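Local coordinates for putative DNA ligase-like protein Rv0938/MT0965 (Mycobacterium tuberculosis, PDB 2IRU), which probably repairs DNA double-strand breaks together with Ku by non-homologous end joining, this chain being its N-terminal primase-like polymerase domain, at residues 29-40 with 102-113; 206-216 with 224-232. All coordinates share one frame; numbering follows the deposited sequence.

Contact 1 of 2, residues 29-40 with 102-113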
loop_
_atom_site.group_PDB
_atom_site.type_symbol
_atom_site.label_atom_id
_atom_site.label_comp_id
_atom_site.label_asym_id
_atom_site.label_seq_id
_atom_site.Cartn_x
_atom_site.Cartn_y
_atom_site.Cartn_z
ATOM N N LYS A 29 -18.649 -1.552 -10.900
ATOM C CA LYS A 29 -18.631 -0.650 -9.746
ATOM C C LYS A 29 -19.274 -1.331 -8.538
ATOM O O LYS A 29 -18.739 -1.238 -7.431
ATOM C CB LYS A 29 -19.338 0.661 -10.062
ATOM C CG LYS A 29 -18.593 1.572 -10.979
ATOM C CD LYS A 29 -19.230 2.963 -10.991
ATOM C CE LYS A 29 -18.984 3.762 -9.681
ATOM N NZ LYS A 29 -19.647 5.175 -9.623
ATOM N N SER A 30 -20.372 -2.064 -8.744
ATOM C CA SER A 30 -21.030 -2.805 -7.645
ATOM C C SER A 30 -20.073 -3.821 -6.991
ATOM O O SER A 30 -19.990 -3.925 -5.751
ATOM C CB SER A 30 -22.305 -3.502 -8.137
ATOM O OG SER A 30 -22.999 -4.105 -7.065
ATOM N N ASP A 31 -19.343 -4.543 -7.828
ATOM C CA ASP A 31 -18.339 -5.495 -7.319
ATOM C C ASP A 31 -17.336 -4.789 -6.408
ATOM O O ASP A 31 -16.956 -5.306 -5.340
ATOM C CB ASP A 31 -17.572 -6.141 -8.471
ATOM C CG ASP A 31 -18.422 -7.143 -9.261
ATOM O OD1 ASP A 31 -19.289 -7.827 -8.664
ATOM O OD2 ASP A 31 -18.162 -7.266 -10.471
ATOM N N ILE A 32 -16.857 -3.647 -6.878
ATOM C CA ILE A 32 -15.838 -2.882 -6.143
ATOM C C ILE A 32 -16.378 -2.308 -4.820
ATOM O O ILE A 32 -15.693 -2.342 -3.765
ATOM C CB ILE A 32 -15.211 -1.835 -7.114
ATOM C CG1 ILE A 32 -14.561 -2.555 -8.337
ATOM C CG2 ILE A 32 -14.275 -0.888 -6.432
ATOM C CD1 ILE A 32 -13.548 -3.599 -8.019
ATOM N N PHE A 33 -17.612 -1.803 -4.880
ATOM C CA PHE A 33 -18.315 -1.287 -3.696
ATOM C C PHE A 33 -18.397 -2.382 -2.629
ATOM O O PHE A 33 -18.067 -2.184 -1.445
ATOM C CB PHE A 33 -19.710 -0.806 -4.136
ATOM C CG PHE A 33 -20.418 0.124 -3.149
ATOM C CD1 PHE A 33 -20.023 1.460 -2.991
ATOM C CD2 PHE A 33 -21.567 -0.318 -2.492
ATOM C CE1 PHE A 33 -20.761 2.321 -2.139
ATOM C CE2 PHE A 33 -22.290 0.546 -1.647
ATOM C CZ PHE A 33 -21.872 1.855 -1.487
ATOM N N ASP A 34 -18.795 -3.579 -3.058
ATOM C CA ASP A 34 -18.941 -4.671 -2.105
ATOM C C ASP A 34 -17.559 -5.106 -1.628
ATOM O O ASP A 34 -17.391 -5.460 -0.485
ATOM C CB ASP A 34 -19.712 -5.840 -2.739
ATOM C CG ASP A 34 -21.245 -5.617 -2.721
ATOM O OD1 ASP A 34 -21.731 -4.646 -2.083
ATOM O OD2 ASP A 34 -21.964 -6.444 -3.328
ATOM N N TYR A 35 -16.575 -5.076 -2.507
ATOM C CA TYR A 35 -15.233 -5.471 -2.079
ATOM C C TYR A 35 -14.687 -4.575 -0.977
ATOM O O TYR A 35 -14.206 -5.067 0.070
ATOM C CB TYR A 35 -14.268 -5.513 -3.256
ATOM C CG TYR A 35 -12.856 -5.702 -2.772
ATOM C CD1 TYR A 35 -12.375 -6.979 -2.387
ATOM C CD2 TYR A 35 -11.977 -4.612 -2.702
ATOM C CE1 TYR A 35 -11.021 -7.147 -1.944
ATOM C CE2 TYR A 35 -10.636 -4.756 -2.232
ATOM C CZ TYR A 35 -10.170 -6.024 -1.861
ATOM O OH TYR A 35 -8.890 -6.215 -1.358
ATOM N N TYR A 36 -14.769 -3.260 -1.194
ATOM C CA TYR A 36 -14.189 -2.345 -0.207
ATOM C C TYR A 36 -15.026 -2.408 1.117
ATOM O O TYR A 36 -14.481 -2.292 2.230
ATOM C CB TYR A 36 -14.071 -0.945 -0.794
ATOM C CG TYR A 36 -12.764 -0.757 -1.541
ATOM C CD1 TYR A 36 -11.541 -1.015 -0.885
ATOM C CD2 TYR A 36 -12.730 -0.311 -2.855
ATOM C CE1 TYR A 36 -10.316 -0.842 -1.526
ATOM C CE2 TYR A 36 -11.493 -0.124 -3.524
ATOM C CZ TYR A 36 -10.290 -0.395 -2.834
ATOM O OH TYR A 36 -9.055 -0.264 -3.464
ATOM N N ALA A 37 -16.331 -2.648 1.009
ATOM C CA ALA A 37 -17.106 -2.949 2.224
ATOM C C ALA A 37 -16.590 -4.183 2.940
ATOM O O ALA A 37 -16.492 -4.195 4.178
ATOM C CB ALA A 37 -18.575 -3.123 1.886
ATOM N N GLY A 38 -16.290 -5.223 2.171
ATOM C CA GLY A 38 -15.886 -6.531 2.738
ATOM C C GLY A 38 -14.529 -6.462 3.414
ATOM O O GLY A 38 -14.274 -7.182 4.391
ATOM N N VAL A 39 -13.654 -5.622 2.856
ATOM C CA VAL A 39 -12.282 -5.495 3.413
ATOM C C VAL A 39 -12.121 -4.357 4.419
ATOM O O VAL A 39 -11.047 -4.244 5.033
ATOM C CB VAL A 39 -11.140 -5.427 2.326
ATOM C CG1 VAL A 39 -11.160 -6.664 1.397
ATOM C CG2 VAL A 39 -11.128 -4.087 1.570
ATOM N N ALA A 40 -13.164 -3.533 4.612
ATOM C CA ALA A 40 -13.002 -2.341 5.455
ATOM C C ALA A 40 -12.364 -2.666 6.813
ATOM O O ALA A 40 -11.422 -1.988 7.239
ATOM C CB ALA A 40 -14.352 -1.581 5.662
ATOM N N LEU A 102 -14.328 4.248 2.680
ATOM C CA LEU A 102 -13.971 3.301 1.614
ATOM C C LEU A 102 -15.111 3.157 0.589
ATOM O O LEU A 102 -14.846 2.932 -0.588
ATOM C CB LEU A 102 -13.581 1.945 2.189
ATOM C CG LEU A 102 -12.199 1.928 2.827
ATOM C CD1 LEU A 102 -11.983 0.708 3.689
ATOM C CD2 LEU A 102 -11.079 2.058 1.788
ATOM N N ALA A 103 -16.355 3.267 1.047
ATOM C CA ALA A 103 -17.481 3.362 0.097
ATOM C C ALA A 103 -17.303 4.564 -0.868
ATOM O O ALA A 103 -17.593 4.469 -2.073
ATOM C CB ALA A 103 -18.798 3.409 0.827
ATOM N N TRP A 104 -16.844 5.704 -0.331
ATOM C CA TRP A 104 -16.548 6.899 -1.159
ATOM C C TRP A 104 -15.402 6.579 -2.136
ATOM O O TRP A 104 -15.486 6.870 -3.328
ATOM C CB TRP A 104 -16.161 8.086 -0.245
ATOM C CG TRP A 104 -15.753 9.283 -1.010
ATOM C CD1 TRP A 104 -16.558 10.085 -1.796
ATOM C CD2 TRP A 104 -14.415 9.763 -1.181
ATOM N NE1 TRP A 104 -15.798 11.075 -2.381
ATOM C CE2 TRP A 104 -14.485 10.910 -2.011
ATOM C CE3 TRP A 104 -13.164 9.371 -0.655
ATOM C CZ2 TRP A 104 -13.335 11.648 -2.363
ATOM C CZ3 TRP A 104 -12.034 10.083 -0.986
ATOM C CH2 TRP A 104 -12.121 11.236 -1.826
ATOM N N ILE A 105 -14.358 5.903 -1.658
ATOM C CA ILE A 105 -13.265 5.479 -2.529
ATOM C C ILE A 105 -13.830 4.653 -3.726
ATOM O O ILE A 105 -13.496 4.909 -4.886
ATOM C CB ILE A 105 -12.264 4.668 -1.718
ATOM C CG1 ILE A 105 -11.410 5.624 -0.847
ATOM C CG2 ILE A 105 -11.405 3.767 -2.629
ATOM C CD1 ILE A 105 -10.503 6.568 -1.648
ATOM N N ALA A 106 -14.719 3.715 -3.437
ATOM C CA ALA A 106 -15.302 2.879 -4.486
ATOM C C ALA A 106 -16.164 3.706 -5.427
ATOM O O ALA A 106 -16.054 3.583 -6.633
ATOM C CB ALA A 106 -16.136 1.803 -3.849
ATOM N N GLN A 107 -17.017 4.570 -4.862
ATOM C CA GLN A 107 -17.880 5.401 -5.672
ATOM C C GLN A 107 -17.078 6.332 -6.639
ATOM O O GLN A 107 -17.520 6.616 -7.761
ATOM C CB GLN A 107 -18.846 6.188 -4.769
ATOM C CG GLN A 107 -19.536 7.380 -5.464
ATOM C CD GLN A 107 -20.331 7.016 -6.714
ATOM O OE1 GLN A 107 -20.620 5.841 -6.997
ATOM N NE2 GLN A 107 -20.705 8.048 -7.477
ATOM N N GLN A 108 -15.917 6.781 -6.166
ATOM C CA GLN A 108 -14.978 7.657 -6.892
ATOM C C GLN A 108 -14.277 6.910 -8.064
ATOM O O GLN A 108 -13.543 7.546 -8.862
ATOM C CB GLN A 108 -13.889 8.182 -5.902
ATOM C CG GLN A 108 -14.356 9.301 -4.943
ATOM C CD GLN A 108 -14.382 10.630 -5.663
ATOM O OE1 GLN A 108 -15.466 11.121 -6.084
ATOM N NE2 GLN A 108 -13.207 11.155 -5.920
ATOM N N ALA A 109 -14.451 5.585 -8.150
ATOM C CA ALA A 109 -13.628 4.746 -9.068
ATOM C C ALA A 109 -12.127 4.907 -8.728
ATOM O O ALA A 109 -11.237 4.779 -9.588
ATOM C CB ALA A 109 -13.915 5.079 -10.554
ATOM N N ALA A 110 -11.861 5.219 -7.456
ATOM C CA ALA A 110 -10.457 5.265 -6.959
ATOM C C ALA A 110 -10.068 3.802 -6.687
ATOM O O ALA A 110 -10.136 3.312 -5.522
ATOM C CB ALA A 110 -10.328 6.147 -5.694
ATOM N N LEU A 111 -9.716 3.083 -7.764
ATOM C CA LEU A 111 -9.379 1.651 -7.614
ATOM C C LEU A 111 -8.233 1.509 -6.645
ATOM O O LEU A 111 -8.193 0.556 -5.851
ATOM C CB LEU A 111 -9.006 1.028 -8.986
ATOM C CG LEU A 111 -10.096 1.200 -10.048
ATOM C CD1 LEU A 111 -9.635 0.509 -11.355
ATOM C CD2 LEU A 111 -11.490 0.672 -9.534
ATOM N N GLU A 112 -7.302 2.457 -6.706
ATOM C CA GLU A 112 -6.083 2.402 -5.866
ATOM C C GLU A 112 -6.078 3.429 -4.749
ATOM O O GLU A 112 -6.397 4.618 -4.967
ATOM C CB GLU A 112 -4.843 2.579 -6.724
ATOM C CG GLU A 112 -4.681 1.406 -7.703
ATOM C CD GLU A 112 -3.343 1.378 -8.432
ATOM O OE1 GLU A 112 -2.578 2.349 -8.326
ATOM O OE2 GLU A 112 -3.101 0.393 -9.184
ATOM N N VAL A 113 -5.736 2.945 -3.559
ATOM C CA VAL A 113 -5.427 3.827 -2.401
ATOM C C VAL A 113 -3.931 3.668 -2.083
ATOM O O VAL A 113 -3.466 2.542 -1.909
ATOM C CB VAL A 113 -6.286 3.445 -1.180
ATOM C CG1 VAL A 113 -5.963 4.310 0.053
ATOM C CG2 VAL A 113 -7.760 3.527 -1.572
#
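The ammonium of K29 is gripped by several oxygens: NZ bonds the side-chain OE1 of Q107 at 2.9 Å, the backbone O of the same residue at 3.2 Å, and T15 O, outside the two segments. NZ stands above the amide plane of Q107, and OE1 also accepts from T15 N. Below this knot two nearly antiparallel helices pack, 29-40 against 102-107, their axes 8.6 Å apart at 159°, within the LigD primase-polymerase domain. The helices meet at small residues: A106 CB sits 3.8 Å from F33 CA. With its CG anti to the backbone N (chi1 -163°), F33 carries its ring toward the second helix, where CE1 meets A103 CB. Further along, L102 CD1 lies against A40. A109, with positive phi, makes a Schellman motif, and the chain turns back toward Y36. The Y36 ring lies between I105 CG2 over one face and Y35 CD2 over the other, with L102 CD2 and A106 CB touching obliquely. The buried hydroxyl also accepts from L246 N, while Y36 OH donates to L111 O at 2.7 Å, arriving 37° out of the carbonyl plane with that oxygen at the edge of the ring.

Contact 2 of 2, residues 206-216 with 224-232; sequences LEQAMPALVTS and AGKVFVDWS
F228 turns the edge of its ring, not a face, to the neighbouring strand: T215 O and S216 O both lie near the ring plane, and CD1 comes to 3.5 Å from T215 O. A first torsion of 172° sets CG anti to the backbone N and brings the ring edge up to the T215-S216 backbone, while D230 CB rests on one of the ring's faces. T215 CG2 packs against CB of the same phenylalanine. On the other side of the sheet V214 and V229 cross obliquely, CG1 of the valine at 214 meeting V229 CG2 at 3.7 Å, and L206 CD2 from the preceding helix touches the same methyl. K226 stretches out, straight beyond CG, across the 211-213 turn; its methylenes pass the carbonyls of A212 and P211, with CE 3.3 Å from P211 O. Strands 214-215 and 227-230 run parallel at the border of the mixed sheet, V214 beside V227 and T215 beside F228, and backbone bonds fix this register: V227 N to L213 O, T215 N to V227 O, and V229 N to T215 O. Helix 192-209 leads into strand 214-215, and strand 227-230 carries D230, a probable ligand of the second manganese by similarity. Just beyond it the W231 indole N-H reaches back: NE1 donates to S216 O at 2.8 Å, in the carbonyl plane. S216 is held in turn by E207, whose OE2 takes the S216 N-H from above the carboxylate plane. D230 OD1 accepts S232 N, closing an Asx turn, and S232 OG donates to the syn lone pair of D230 OD1 at 2.6 Å.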
loop_
_atom_site.group_PDB
_atom_site.type_symbol
_atom_site.label_atom_id
_atom_site.label_comp_id
_atom_site.label_asym_id
_atom_site.label_seq_id
_atom_site.Cartn_x
_atom_site.Cartn_y
_atom_site.Cartn_z
ATOM N N LEU A 206 22.226 -6.238 2.424
ATOM C CA LEU A 206 21.791 -7.394 1.648
ATOM C C LEU A 206 22.545 -7.476 0.326
ATOM O O LEU A 206 22.991 -8.556 -0.075
ATOM C CB LEU A 206 20.276 -7.407 1.427
ATOM C CG LEU A 206 19.743 -8.725 0.848
ATOM C CD1 LEU A 206 20.192 -9.974 1.646
ATOM C CD2 LEU A 206 18.225 -8.654 0.778
ATOM N N GLU A 207 22.710 -6.325 -0.316
ATOM C CA GLU A 207 23.479 -6.232 -1.554
ATOM C C GLU A 207 24.925 -6.704 -1.376
ATOM O O GLU A 207 25.471 -7.425 -2.226
ATOM C CB GLU A 207 23.436 -4.798 -2.072
ATOM C CG GLU A 207 24.302 -4.514 -3.299
ATOM C CD GLU A 207 23.955 -3.133 -3.855
ATOM O OE1 GLU A 207 24.028 -2.159 -3.085
ATOM O OE2 GLU A 207 23.594 -3.025 -5.039
ATOM N N GLN A 208 25.533 -6.332 -0.253
ATOM C CA GLN A 208 26.879 -6.807 0.089
ATOM C C GLN A 208 26.932 -8.342 0.231
ATOM O O GLN A 208 27.902 -9.002 -0.204
ATOM C CB GLN A 208 27.293 -6.123 1.388
ATOM C CG GLN A 208 28.660 -6.388 1.882
ATOM C CD GLN A 208 28.980 -5.522 3.097
ATOM O OE1 GLN A 208 28.224 -4.597 3.431
ATOM N NE2 GLN A 208 30.090 -5.819 3.762
ATOM N N ALA A 209 25.882 -8.886 0.852
ATOM C CA ALA A 209 25.753 -10.307 1.133
ATOM C C ALA A 209 25.480 -11.153 -0.116
ATOM O O ALA A 209 26.022 -12.245 -0.236
ATOM C CB ALA A 209 24.661 -10.550 2.177
ATOM N N MET A 210 24.647 -10.660 -1.034
ATOM C CA MET A 210 24.346 -11.410 -2.260
ATOM C C MET A 210 24.382 -10.476 -3.448
ATOM O O MET A 210 23.338 -10.235 -4.070
ATOM C CB MET A 210 22.955 -12.043 -2.265
ATOM C CG MET A 210 22.389 -12.557 -0.993
ATOM S SD MET A 210 20.569 -12.501 -1.022
ATOM C CE MET A 210 20.335 -13.671 0.290
ATOM N N PRO A 211 25.579 -9.966 -3.795
ATOM C CA PRO A 211 25.564 -8.975 -4.894
ATOM C C PRO A 211 25.137 -9.523 -6.275
ATOM O O PRO A 211 24.719 -8.734 -7.123
ATOM C CB PRO A 211 27.004 -8.458 -4.906
ATOM C CG PRO A 211 27.813 -9.663 -4.377
ATOM C CD PRO A 211 26.937 -10.168 -3.256
ATOM N N ALA A 212 25.176 -10.841 -6.490
ATOM C CA ALA A 212 24.690 -11.436 -7.745
ATOM C C ALA A 212 23.160 -11.415 -7.847
ATOM O O ALA A 212 22.598 -11.487 -8.960
ATOM C CB ALA A 212 25.170 -12.872 -7.856
ATOM N N LEU A 213 22.496 -11.305 -6.690
ATOM C CA LEU A 213 21.045 -11.539 -6.610
ATOM C C LEU A 213 20.250 -10.317 -6.207
ATOM O O LEU A 213 19.028 -10.245 -6.434
ATOM C CB LEU A 213 20.761 -12.650 -5.593
ATOM C CG LEU A 213 21.573 -13.933 -5.771
ATOM C CD1 LEU A 213 21.225 -14.964 -4.714
ATOM C CD2 LEU A 213 21.416 -14.525 -7.190
ATOM N N VAL A 214 20.949 -9.369 -5.589
ATOM C CA VAL A 214 20.305 -8.144 -5.065
ATOM C C VAL A 214 21.009 -6.870 -5.491
ATOM O O VAL A 214 22.252 -6.792 -5.483
ATOM C CB VAL A 214 20.291 -8.182 -3.501
ATOM C CG1 VAL A 214 19.958 -6.804 -2.903
ATOM C CG2 VAL A 214 19.332 -9.242 -3.013
ATOM N N THR A 215 20.206 -5.850 -5.832
ATOM C CA THR A 215 20.754 -4.491 -5.969
ATOM C C THR A 215 19.979 -3.518 -5.062
ATOM O O THR A 215 18.794 -3.704 -4.811
ATOM C CB THR A 215 20.772 -3.974 -7.455
ATOM O OG1 THR A 215 21.413 -2.688 -7.505
ATOM C CG2 THR A 215 19.350 -3.865 -8.047
ATOM N N SER A 216 20.682 -2.503 -4.564
ATOM C CA SER A 216 20.076 -1.462 -3.711
ATOM C C SER A 216 19.960 -0.122 -4.441
ATOM O O SER A 216 19.552 0.889 -3.833
ATOM C CB SER A 216 20.923 -1.242 -2.457
ATOM O OG SER A 216 22.203 -0.688 -2.776
ATOM N N ALA A 224 19.104 -6.415 -14.366
ATOM C CA ALA A 224 18.752 -7.734 -14.879
ATOM C C ALA A 224 19.302 -8.833 -13.967
ATOM O O ALA A 224 20.435 -8.727 -13.478
ATOM C CB ALA A 224 19.253 -7.905 -16.302
ATOM N N GLY A 225 18.487 -9.861 -13.732
ATOM C CA GLY A 225 18.896 -11.031 -12.944
ATOM C C GLY A 225 18.922 -10.776 -11.444
ATOM O O GLY A 225 19.262 -11.669 -10.671
ATOM N N LYS A 226 18.564 -9.557 -11.041
ATOM C CA LYS A 226 18.576 -9.165 -9.621
ATOM C C LYS A 226 17.238 -8.662 -9.119
ATOM O O LYS A 226 16.440 -8.095 -9.880
ATOM C CB LYS A 226 19.631 -8.079 -9.353
ATOM C CG LYS A 226 21.024 -8.521 -9.774
ATOM C CD LYS A 226 22.110 -7.514 -9.465
ATOM C CE LYS A 226 23.390 -8.080 -10.074
ATOM N NZ LYS A 226 24.549 -7.157 -10.143
ATOM N N VAL A 227 17.013 -8.862 -7.821
ATOM C CA VAL A 227 15.933 -8.180 -7.103
ATOM C C VAL A 227 16.401 -6.788 -6.683
ATOM O O VAL A 227 17.410 -6.632 -5.987
ATOM C CB VAL A 227 15.448 -8.972 -5.863
ATOM C CG1 VAL A 227 14.320 -8.203 -5.104
ATOM C CG2 VAL A 227 14.977 -10.355 -6.271
ATOM N N PHE A 228 15.653 -5.774 -7.095
ATOM C CA PHE A 228 15.918 -4.427 -6.635
ATOM C C PHE A 228 15.196 -4.262 -5.292
ATOM O O PHE A 228 13.973 -4.348 -5.222
ATOM C CB PHE A 228 15.382 -3.416 -7.657
ATOM C CG PHE A 228 15.439 -1.992 -7.195
ATOM C CD1 PHE A 228 16.462 -1.548 -6.357
ATOM C CD2 PHE A 228 14.455 -1.089 -7.603
ATOM C CE1 PHE A 228 16.516 -0.193 -5.917
ATOM C CE2 PHE A 228 14.500 0.252 -7.178
ATOM C CZ PHE A 228 15.522 0.689 -6.333
ATOM N N VAL A 229 15.978 -4.106 -4.231
ATOM C CA VAL A 229 15.424 -3.913 -2.895
ATOM C C VAL A 229 15.293 -2.412 -2.670
ATOM O O VAL A 229 16.233 -1.757 -2.233
ATOM C CB VAL A 229 16.293 -4.567 -1.813
ATOM C CG1 VAL A 229 15.714 -4.365 -0.436
ATOM C CG2 VAL A 229 16.399 -6.045 -2.091
ATOM N N ASP A 230 14.121 -1.902 -3.005
ATOM C CA ASP A 230 13.891 -0.470 -3.003
ATOM C C ASP A 230 13.488 -0.011 -1.593
ATOM O O ASP A 230 12.409 -0.382 -1.068
ATOM C CB ASP A 230 12.794 -0.116 -4.037
ATOM C CG ASP A 230 12.636 1.401 -4.255
ATOM O OD1 ASP A 230 13.388 2.190 -3.670
ATOM O OD2 ASP A 230 11.724 1.808 -5.009
ATOM N N TRP A 231 14.388 0.788 -1.008
ATOM C CA TRP A 231 14.245 1.383 0.320
ATOM C C TRP A 231 13.687 2.801 0.234
ATOM O O TRP A 231 13.407 3.411 1.287
ATOM C CB TRP A 231 15.633 1.465 0.989
ATOM C CG TRP A 231 16.679 1.967 0.018
ATOM C CD1 TRP A 231 17.509 1.203 -0.776
ATOM C CD2 TRP A 231 16.989 3.337 -0.283
ATOM N NE1 TRP A 231 18.319 2.026 -1.537
ATOM C CE2 TRP A 231 18.005 3.334 -1.265
ATOM C CE3 TRP A 231 16.498 4.571 0.172
ATOM C CZ2 TRP A 231 18.554 4.516 -1.777
ATOM C CZ3 TRP A 231 17.038 5.749 -0.354
ATOM C CH2 TRP A 231 18.043 5.713 -1.321
ATOM N N SER A 232 13.524 3.320 -0.991
ATOM C CA SER A 232 13.270 4.763 -1.212
ATOM C C SER A 232 11.848 5.209 -0.839
ATOM O O SER A 232 11.571 6.422 -0.666
ATOM C CB SER A 232 13.555 5.165 -2.671
ATOM O OG SER A 232 12.596 4.614 -3.545
HETATM O O HOH W 1 22.329 -13.006 -11.139
#

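Contact 1 closes before contact 2 opens along the chain, and the two lie on opposite sides of its centre, their own centres 35 Å apart and nearest atoms about 15 Å. They share no helix or strand. Contact 1 joins helices 29-47 and 99-107 beside the four-stranded antiparallel sheet, which strand 112-115 enters; contact 2 sits on the mixed sheet, where strand 227-230 runs between 214-215 and 129-143. Each leads toward the polymerase site inferred by similarity: 112-115 carries H114, a probable substrate ligand, while 227-230 ends at D230, placed beside D140 of strand 129-143. Both belong to one primase-polymerase domain.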